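Local coordinates for odorant Binding Protein from Varroa destructor, form P2<1> (PDB 7NZA), which probably binds and carries small hydrophobic odorants or other semiochemicals in the internal cavity of its non-classical, disulfide-bonded helical fold, at the interface of chains A and B. Residues are numbered along the deposited sequence; one frame, centred on the assembly and turned at random. Chains: chain A/B, Odorant Binding Protein from Varroa destructor, form P2<1>.

The interface of chains A and B. Residues chain A 24, 90, 94, 137; chain B 7-9.
The N-terminal arm of chain B reaches over to chain A, where its first modelled residue, B:Ser7, meets A:Glu90 near the end of helix 84-93 and B:Thr9 meets A:Ile137 of helix 122-141. The B:Ser7 hydroxyl OG donates to carboxylate oxygen OE1 of A:Glu90 at 2.6 Å, arriving on the syn side and 19° out of the carboxylate plane. With CG anti to the backbone N (chi1 -179°) and the chain extended beyond it, the A:Glu90 carboxylate reaches the arm. The same OG accepts the backbone N of B:Thr9 at 3.0 Å, a bond within the arm that closes a local turn and helps orient the hydroxyl. Water 1 links OE1 to the amide N of B:Ala8, 2.8 Å from the water. Water 2 gathers the other carboxylate oxygen, OE2, the side-chain nitrogen NZ of A:Lys94 (2.9 Å), OG1 of B:Thr9 and, at longer range, its backbone O; if charged, the lysine may help stabilise the carboxylate through this water. B:Thr9, with 72 Å² hidden, divides its branches: OG1, set between the backbone N and the carbonyl carbon (chi1 62°), faces water 2, while methyl CG2 meets CD1 of A:Ile137 at 3.8 Å, the side chains crossing nearly at right angles. A:Leu24 borders that methyl more loosely, its CD1 4.4 Å from CG2. A two-fold axis repeats the contact with the chains exchanged, giving reciprocal arms, though the crystal does not establish a dimer in solution. The patch thus sits where the end of helix 84-93, the 3-10 helix 22-24 and helix 122-141 converge.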
ATOM      1  N   LEU A  24       4.688  -5.519  15.488  1.00 19.37           N
ATOM      2  CA  LEU A  24       5.394  -5.076  14.255  1.00 19.16           C
ATOM      3  C   LEU A  24       4.551  -4.128  13.400  1.00 19.20           C
ATOM      4  O   LEU A  24       5.055  -3.642  12.391  1.00 20.33           O
ATOM      5  CB  LEU A  24       5.819  -6.306  13.459  1.00 18.64           C
ATOM      6  CG  LEU A  24       6.802  -7.231  14.168  1.00 18.33           C
ATOM      7  CD1 LEU A  24       7.254  -8.385  13.258  1.00 19.12           C
ATOM      8  CD2 LEU A  24       8.015  -6.478  14.685  1.00 19.09           C
ATOM      9  N   GLU A  90      16.614  -2.564  16.294  1.00 17.10           N
ATOM     10  CA  GLU A  90      15.223  -2.091  16.049  1.00 17.74           C
ATOM     11  C   GLU A  90      14.260  -3.229  16.296  1.00 17.41           C
ATOM     12  O   GLU A  90      13.167  -3.016  16.911  1.00 19.28           O
ATOM     13  CB  GLU A  90      15.074  -1.483  14.663  1.00 18.37           C
ATOM     14  CG  GLU A  90      13.707  -0.951  14.338  1.00 22.19           C
ATOM     15  CD  GLU A  90      13.368  -0.664  12.890  1.00 25.22           C
ATOM     16  OE1 GLU A  90      14.012  -1.216  11.990  1.00 25.47           O
ATOM     17  OE2 GLU A  90      12.342   0.006  12.678  1.00 35.55           O
ATOM     18  N   LYS A  94      11.054  -3.584  19.423  1.00 21.05           N
ATOM     19  CA  LYS A  94       9.616  -3.828  19.181  1.00 21.32           C
ATOM     20  C   LYS A  94       9.001  -4.542  20.385  1.00 21.68           C
ATOM     21  O   LYS A  94       7.753  -4.626  20.441  1.00 23.49           O
ATOM     22  CB  LYS A  94       9.473  -4.699  17.926  1.00 21.94           C
ATOM     23  CG  LYS A  94       9.983  -4.077  16.632  1.00 23.33           C
ATOM     24  CD  LYS A  94       9.189  -2.856  16.245  1.00 24.74           C
ATOM     25  CE  LYS A  94       9.498  -2.399  14.837  1.00 28.02           C
ATOM     26  NZ  LYS A  94       8.660  -1.226  14.500  1.00 30.92           N
ATOM     27  N   ILE A 137      10.119 -13.584   9.027  1.00 15.72           N
ATOM     28  CA  ILE A 137       9.281 -12.967  10.075  1.00 15.70           C
ATOM     29  C   ILE A 137       7.859 -13.403   9.855  1.00 15.90           C
ATOM     30  O   ILE A 137       7.107 -13.733  10.774  1.00 16.94           O
ATOM     31  CB  ILE A 137       9.448 -11.468  10.157  1.00 15.47           C
ATOM     32  CG1 ILE A 137      10.844 -11.066  10.615  1.00 15.97           C
ATOM     33  CG2 ILE A 137       8.385 -10.908  11.111  1.00 15.74           C
ATOM     34  CD1 ILE A 137      11.073  -9.600  10.556  1.00 16.32           C
TER
ATOM     35  N   SER B   7      15.934  -1.304   7.687  1.00 15.62           N
ATOM     36  CA  SER B   7      15.028  -1.964   8.621  1.00 15.66           C
ATOM     37  C   SER B   7      14.657  -3.338   8.122  1.00 15.22           C
ATOM     38  O   SER B   7      14.422  -3.518   6.907  1.00 15.08           O
ATOM     39  CB  SER B   7      13.755  -1.149   8.790  1.00 16.72           C
ATOM     40  OG  SER B   7      12.840  -1.744   9.676  1.00 17.49           O
ATOM     41  N   ALA B   8      14.466  -4.278   9.055  1.00 15.09           N
ATOM     42  CA  ALA B   8      13.899  -5.581   8.691  1.00 14.95           C
ATOM     43  C   ALA B   8      12.400  -5.472   8.458  1.00 14.97           C
ATOM     44  O   ALA B   8      11.815  -6.410   7.940  1.00 15.46           O
ATOM     45  CB  ALA B   8      14.216  -6.567   9.803  1.00 15.04           C
ATOM     46  N   THR B   9      11.732  -4.433   8.939  1.00 14.75           N
ATOM     47  CA  THR B   9      10.276  -4.292   8.888  1.00 16.64           C
ATOM     48  C   THR B   9       9.869  -2.885   8.394  1.00 16.04           C
ATOM     49  O   THR B   9       9.108  -2.175   9.077  1.00 18.12           O
ATOM     50  CB  THR B   9       9.648  -4.619  10.236  1.00 17.22           C
ATOM     51  OG1 THR B   9      10.103  -3.726  11.250  1.00 18.11           O
ATOM     52  CG2 THR B   9       9.946  -6.019  10.727  1.00 17.79           C
TER
HETATM   53  O   HOH W   1      14.735  -3.847  11.858  1.00 16.30           O
HETATM   54  O   HOH W   2       9.881  -0.768  11.890  1.00 30.97           O